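Local coordinates for methanol--corrinoid protein (Methanosarcina barkeri, PDB 2I2X) that carries a methyl group on its corrinoid cofactor in methanogenesis from methanol, receiving it from methanol through MtaB and passing it to coenzyme M through MtaA, at residues K22-P26 with E27-E31; G91-L95 with P96-M100. One frame throughout, in Å; residues are numbered along the deposited sequence.

Interaction 1 (K22-P26 with E27-E31)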
ATOM      1  N   LYS B  22     -28.581 -16.187  12.678  1.00 26.08           N
ATOM      2  CA  LYS B  22     -29.958 -16.544  13.107  1.00 28.14           C
ATOM      3  C   LYS B  22     -29.973 -17.794  14.005  1.00 28.57           C
ATOM      4  O   LYS B  22     -29.028 -18.573  13.984  1.00 28.33           O
ATOM      5  CB  LYS B  22     -30.871 -16.806  11.902  1.00 28.17           C
ATOM      6  CG  LYS B  22     -31.178 -15.617  11.010  1.00 30.90           C
ATOM      7  CD  LYS B  22     -32.019 -16.124   9.800  1.00 36.82           C
ATOM      8  CE  LYS B  22     -32.464 -15.013   8.813  1.00 38.99           C
ATOM      9  NZ  LYS B  22     -31.292 -14.277   8.213  1.00 40.94           N
ATOM     10  N   ALA B  23     -31.051 -17.971  14.779  1.00 29.73           N
ATOM     11  CA  ALA B  23     -31.197 -19.086  15.743  1.00 30.28           C
ATOM     12  C   ALA B  23     -31.531 -20.450  15.111  1.00 31.06           C
ATOM     13  O   ALA B  23     -30.952 -21.470  15.496  1.00 31.31           O
ATOM     14  CB  ALA B  23     -32.217 -18.735  16.812  1.00 29.77           C
ATOM     15  N   LEU B  24     -32.457 -20.475  14.158  1.00 31.82           N
ATOM     16  CA  LEU B  24     -32.834 -21.722  13.484  1.00 32.81           C
ATOM     17  C   LEU B  24     -31.634 -22.390  12.829  1.00 33.29           C
ATOM     18  O   LEU B  24     -30.880 -21.730  12.106  1.00 33.43           O
ATOM     19  CB  LEU B  24     -33.872 -21.437  12.400  1.00 32.70           C
ATOM     20  CG  LEU B  24     -35.372 -21.737  12.518  1.00 33.17           C
ATOM     21  CD1 LEU B  24     -36.031 -21.389  13.858  1.00 32.16           C
ATOM     22  CD2 LEU B  24     -36.071 -21.021  11.364  1.00 33.62           C
ATOM     23  N   THR B  25     -31.461 -23.690  13.064  1.00 33.66           N
ATOM     24  CA  THR B  25     -30.490 -24.462  12.291  1.00 34.57           C
ATOM     25  C   THR B  25     -30.881 -24.378  10.808  1.00 35.21           C
ATOM     26  O   THR B  25     -32.044 -24.088  10.489  1.00 35.39           O
ATOM     27  CB  THR B  25     -30.409 -25.961  12.726  1.00 34.46           C
ATOM     28  OG1 THR B  25     -31.645 -26.632  12.445  1.00 34.99           O
ATOM     29  CG2 THR B  25     -30.087 -26.099  14.204  1.00 34.20           C
ATOM     30  N   PRO B  26     -29.917 -24.595   9.892  1.00 35.86           N
ATOM     31  CA  PRO B  26     -30.324 -24.722   8.490  1.00 36.44           C
ATOM     32  C   PRO B  26     -31.491 -25.707   8.321  1.00 37.11           C
ATOM     33  O   PRO B  26     -32.470 -25.407   7.620  1.00 36.84           O
ATOM     34  CB  PRO B  26     -29.053 -25.248   7.805  1.00 36.29           C
ATOM     35  CG  PRO B  26     -27.950 -24.723   8.632  1.00 35.36           C
ATOM     36  CD  PRO B  26     -28.452 -24.701  10.048  1.00 35.64           C
ATOM     37  N   GLU B  27     -31.384 -26.854   8.990  1.00 38.02           N
ATOM     38  CA  GLU B  27     -32.397 -27.902   8.925  1.00 39.26           C
ATOM     39  C   GLU B  27     -33.802 -27.348   9.198  1.00 39.87           C
ATOM     40  O   GLU B  27     -34.646 -27.401   8.319  1.00 40.57           O
ATOM     41  CB  GLU B  27     -32.043 -29.076   9.843  1.00 39.05           C
ATOM     42  CG  GLU B  27     -30.809 -29.891   9.386  1.00 40.62           C
ATOM     43  CD  GLU B  27     -29.450 -29.193   9.639  1.00 41.65           C
ATOM     44  OE1 GLU B  27     -29.273 -28.519  10.681  1.00 40.85           O
ATOM     45  OE2 GLU B  27     -28.551 -29.327   8.784  1.00 41.33           O
ATOM     46  N   GLU B  28     -34.036 -26.781  10.380  1.00 40.63           N
ATOM     47  CA  GLU B  28     -35.335 -26.175  10.722  1.00 41.49           C
ATOM     48  C   GLU B  28     -35.804 -25.068   9.778  1.00 42.06           C
ATOM     49  O   GLU B  28     -37.004 -24.874   9.601  1.00 42.15           O
ATOM     50  CB  GLU B  28     -35.318 -25.596  12.130  1.00 41.17           C
ATOM     51  CG  GLU B  28     -34.844 -26.543  13.194  1.00 42.18           C
ATOM     52  CD  GLU B  28     -34.494 -25.830  14.486  1.00 44.11           C
ATOM     53  OE1 GLU B  28     -34.242 -24.592  14.454  1.00 44.95           O
ATOM     54  OE2 GLU B  28     -34.467 -26.514  15.534  1.00 43.92           O
ATOM     55  N   ALA B  29     -34.861 -24.328   9.202  1.00 43.03           N
ATOM     56  CA  ALA B  29     -35.194 -23.207   8.321  1.00 43.49           C
ATOM     57  C   ALA B  29     -35.689 -23.679   6.948  1.00 43.89           C
ATOM     58  O   ALA B  29     -36.612 -23.084   6.394  1.00 43.70           O
ATOM     59  CB  ALA B  29     -34.007 -22.267   8.182  1.00 43.29           C
ATOM     60  N   ALA B  30     -35.066 -24.731   6.407  1.00 44.62           N
ATOM     61  CA  ALA B  30     -35.549 -25.395   5.182  1.00 45.67           C
ATOM     62  C   ALA B  30     -36.940 -26.008   5.403  1.00 46.41           C
ATOM     63  O   ALA B  30     -37.815 -25.892   4.549  1.00 46.17           O
ATOM     64  CB  ALA B  30     -34.565 -26.463   4.706  1.00 45.06           C
ATOM     65  N   GLU B  31     -37.114 -26.639   6.564  1.00 47.53           N
ATOM     66  CA  GLU B  31     -38.384 -27.196   7.019  1.00 48.95           C
ATOM     67  C   GLU B  31     -39.545 -26.218   6.833  1.00 49.63           C
ATOM     68  O   GLU B  31     -40.511 -26.538   6.155  1.00 50.00           O
ATOM     69  CB  GLU B  31     -38.266 -27.656   8.480  1.00 49.05           C
ATOM     70  CG  GLU B  31     -39.263 -28.721   8.913  1.00 50.38           C
ATOM     71  CD  GLU B  31     -39.311 -29.951   7.988  1.00 52.14           C
ATOM     72  OE1 GLU B  31     -38.249 -30.453   7.526  1.00 52.14           O
ATOM     73  OE2 GLU B  31     -40.443 -30.414   7.735  1.00 52.86           O
TER

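Interaction 2 (G91-L95 with P96-M100)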
ATOM      1  N   GLY B  91     -28.166 -16.265   3.782  1.00 30.66           N
ATOM      2  CA  GLY B  91     -26.914 -16.671   4.398  1.00 29.21           C
ATOM      3  C   GLY B  91     -27.020 -17.753   5.461  1.00 28.47           C
ATOM      4  O   GLY B  91     -26.142 -17.842   6.311  1.00 28.30           O
ATOM      5  N   VAL B  92     -28.071 -18.579   5.432  1.00 27.46           N
ATOM      6  CA  VAL B  92     -28.177 -19.658   6.420  1.00 26.74           C
ATOM      7  C   VAL B  92     -27.484 -20.965   5.978  1.00 25.87           C
ATOM      8  O   VAL B  92     -27.141 -21.798   6.812  1.00 26.01           O
ATOM      9  CB  VAL B  92     -29.641 -19.877   7.007  1.00 27.41           C
ATOM     10  CG1 VAL B  92     -30.549 -18.651   6.791  1.00 27.33           C
ATOM     11  CG2 VAL B  92     -30.296 -21.145   6.514  1.00 26.62           C
ATOM     12  N   ILE B  93     -27.274 -21.142   4.682  1.00 24.71           N
ATOM     13  CA  ILE B  93     -26.401 -22.208   4.208  1.00 24.00           C
ATOM     14  C   ILE B  93     -25.342 -21.545   3.362  1.00 23.52           C
ATOM     15  O   ILE B  93     -25.473 -20.363   3.050  1.00 23.64           O
ATOM     16  CB  ILE B  93     -27.134 -23.284   3.393  1.00 24.40           C
ATOM     17  CG1 ILE B  93     -27.965 -22.634   2.287  1.00 24.41           C
ATOM     18  CG2 ILE B  93     -27.973 -24.194   4.312  1.00 23.12           C
ATOM     19  CD1 ILE B  93     -28.183 -23.540   1.110  1.00 25.72           C
ATOM     20  N   PHE B  94     -24.287 -22.288   3.029  1.00 23.01           N
ATOM     21  CA  PHE B  94     -23.106 -21.756   2.311  1.00 22.55           C
ATOM     22  C   PHE B  94     -23.047 -22.264   0.874  1.00 22.70           C
ATOM     23  O   PHE B  94     -23.826 -23.119   0.499  1.00 23.07           O
ATOM     24  CB  PHE B  94     -21.812 -22.132   3.045  1.00 21.82           C
ATOM     25  CG  PHE B  94     -21.424 -21.188   4.160  1.00 21.42           C
ATOM     26  CD1 PHE B  94     -22.384 -20.488   4.891  1.00 18.55           C
ATOM     27  CD2 PHE B  94     -20.080 -21.032   4.510  1.00 19.80           C
ATOM     28  CE1 PHE B  94     -21.998 -19.636   5.942  1.00 17.52           C
ATOM     29  CE2 PHE B  94     -19.700 -20.184   5.550  1.00 16.80           C
ATOM     30  CZ  PHE B  94     -20.661 -19.494   6.270  1.00 15.39           C
ATOM     31  N   LEU B  95     -22.124 -21.742   0.080  1.00 23.49           N
ATOM     32  CA  LEU B  95     -21.920 -22.196  -1.290  1.00 24.76           C
ATOM     33  C   LEU B  95     -21.856 -23.734  -1.408  1.00 26.24           C
ATOM     34  O   LEU B  95     -22.645 -24.322  -2.153  1.00 25.87           O
ATOM     35  CB  LEU B  95     -20.640 -21.596  -1.844  1.00 24.28           C
ATOM     36  CG  LEU B  95     -20.460 -21.268  -3.322  1.00 25.10           C
ATOM     37  CD1 LEU B  95     -18.971 -21.303  -3.654  1.00 24.08           C
ATOM     38  CD2 LEU B  95     -21.242 -22.138  -4.281  1.00 24.57           C
ATOM     39  N   PRO B  96     -20.925 -24.400  -0.677  1.00 27.51           N
ATOM     40  CA  PRO B  96     -20.842 -25.829  -0.959  1.00 28.55           C
ATOM     41  C   PRO B  96     -22.153 -26.571  -0.769  1.00 29.40           C
ATOM     42  O   PRO B  96     -22.334 -27.642  -1.340  1.00 29.79           O
ATOM     43  CB  PRO B  96     -19.750 -26.320   0.006  1.00 28.49           C
ATOM     44  CG  PRO B  96     -18.891 -25.113   0.190  1.00 27.86           C
ATOM     45  CD  PRO B  96     -19.920 -24.014   0.331  1.00 27.31           C
ATOM     46  N   ASN B  97     -23.071 -26.003  -0.004  1.00 30.52           N
ATOM     47  CA  ASN B  97     -24.382 -26.634   0.172  1.00 31.39           C
ATOM     48  C   ASN B  97     -25.216 -26.451  -1.096  1.00 32.29           C
ATOM     49  O   ASN B  97     -25.980 -27.332  -1.492  1.00 32.05           O
ATOM     50  CB  ASN B  97     -25.104 -26.045   1.388  1.00 31.18           C
ATOM     51  CG  ASN B  97     -24.278 -26.131   2.647  1.00 30.41           C
ATOM     52  OD1 ASN B  97     -24.231 -27.167   3.303  1.00 29.94           O
ATOM     53  ND2 ASN B  97     -23.612 -25.044   2.987  1.00 28.14           N
ATOM     54  N   VAL B  98     -25.053 -25.291  -1.723  1.00 33.37           N
ATOM     55  CA  VAL B  98     -25.689 -24.996  -2.990  1.00 34.76           C
ATOM     56  C   VAL B  98     -25.156 -25.940  -4.062  1.00 35.41           C
ATOM     57  O   VAL B  98     -25.936 -26.488  -4.820  1.00 35.63           O
ATOM     58  CB  VAL B  98     -25.467 -23.534  -3.405  1.00 34.76           C
ATOM     59  CG1 VAL B  98     -26.264 -23.196  -4.638  1.00 35.84           C
ATOM     60  CG2 VAL B  98     -25.867 -22.600  -2.279  1.00 35.52           C
ATOM     61  N   MET B  99     -23.842 -26.141  -4.102  1.00 36.34           N
ATOM     62  CA  MET B  99     -23.218 -26.996  -5.113  1.00 37.65           C
ATOM     63  C   MET B  99     -23.689 -28.458  -5.066  1.00 38.39           C
ATOM     64  O   MET B  99     -23.989 -29.041  -6.100  1.00 38.00           O
ATOM     65  CB  MET B  99     -21.690 -26.951  -5.015  1.00 37.56           C
ATOM     66  CG  MET B  99     -21.060 -25.631  -5.359  1.00 38.60           C
ATOM     67  SD  MET B  99     -21.584 -25.031  -6.958  1.00 42.40           S
ATOM     68  CE  MET B  99     -20.262 -25.583  -8.031  1.00 42.79           C
ATOM     69  N   MET B 100     -23.734 -29.030  -3.866  1.00 39.72           N
ATOM     70  CA  MET B 100     -24.152 -30.399  -3.652  1.00 41.30           C
ATOM     71  C   MET B 100     -25.610 -30.581  -4.041  1.00 42.96           C
ATOM     72  O   MET B 100     -25.984 -31.614  -4.595  1.00 43.26           O
ATOM     73  CB  MET B 100     -23.974 -30.779  -2.193  1.00 41.09           C
ATOM     74  CG  MET B 100     -22.614 -31.322  -1.847  1.00 40.88           C
ATOM     75  SD  MET B 100     -22.370 -31.262  -0.060  1.00 44.04           S
ATOM     76  CE  MET B 100     -23.683 -32.333   0.552  1.00 45.71           C
TER

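Interaction 1 (K22-P26 with E27-E31)
From Thr25, the N-cap, the chain turns into helix 26-33, and the first backbone bonds of the helix run from Ala29 N to Thr25 O and, at 2.9 Å, from Ala30 N to Pro26 O. Thr25 and Glu28 form a capping box. The hydroxyl oxygen Thr25 OG1 accepts from Glu28 N at 3.2 Å in an almost straight bond (176°). With chi1 at 65°, OG1 is tucked between the two backbone branches and faces the N-H of Glu28. In return Glu28, its chain extended beyond CG, reaches back across the threonine, and its OE1 takes the hydrogen of Thr25 N at 3.2 Å, met from above the carboxylate plane. Leu24 CG lies beside Glu28 OE1 at 3.6 Å, while Leu24 CD2 rests 4.0 Å from Ala29 CB. Pro26 suits the first turn, where its missing N-H costs no bond and its ring fixes a helical phi; it also packs on Phe48 of helix 41-48 and on Phe417 of the neighbouring MtaB chain. The small side chains of Ala29 and Ala30 both meet Leu87 of helix 72-89. The capping box thus gives the backbone N-H groups of Thr25 and Glu28 acceptors, and the carboxylates of Glu27 and Glu28 lie at the helix N-terminus, where the helix dipole would probably favour their negative charge.

Interaction 2 (G91-L95 with P96-M100)
Asn97 folds its side chain back over the backbone of Phe94, the N-cap residue that precedes helix 95-113 in the helical B12-binding N-terminal domain. With CG beside the backbone N and anti to the carbonyl carbon (chi1 -55°), ND2 is brought to 3.2 Å from Phe94 O. The donor stands above the carbonyl plane, 44° out of it, whereas the oxygen lies close to the plane of the asparagine amide. Phe94 O also receives weak bonds from Asn97 N and Val98 N, so this one carbonyl gathers three donors in the first turn. With an alanine here the side-chain donor is gone, and Phe94 O would probably keep only the weak bonds from the backbone of this turn, the carbonyl less firmly held. Ile93 crosses the asparagine, its CB 4.0 Å from ND2, and its CD1 touches Val98 CG2 at 4.2 Å; these branched apolar side chains suit a buried seam, for Ile93 also meets Val84 and Leu87 of helix 72-89 and Val98 meets Tyr88. The ring of Phe94 leads away from 96-100 and stacks with Phe417 of the MtaB chain, an aromatic group well placed in the subunit interface. Gly91 closes helix 72-89 with a Schellman motif, its positive phi of 71° being one that glycine adopts readily. Pro96 occupies the first turn, where no N-H is required, and its CD lies 3.8 Å from Phe94 CB. One turn apart, Leu95 and Met99 lie side by side, Leu95 touching Ile142 and Met99 touching Ala145 of helix 138-149, and the bent methionine chain brings its CG within 3.7 Å of Leu95 CD2.

Interactions 1 and 2 are two helix starts in series along the chain, with centres 13 Å apart, and they touch directly. Pro26 joins them: its CG packs 3.5 Å from Val92 O, and its CB lies 3.8 Å from Ile93 CG2. A looser contact, 4.2 Å from Ala29 CB to Val92 CG2, adds to the seam, and Leu87 of helix 72-89 touches residues of both. Phe417 of the MtaB chain likewise spans the pair, packing on Pro26 and stacking on Phe94. Neither contact includes His136, the axial ligand of the cobalt, but 91-95 comes nearer the corrinoid, with the side chain of Leu95 about 7 Å from the bound cofactor.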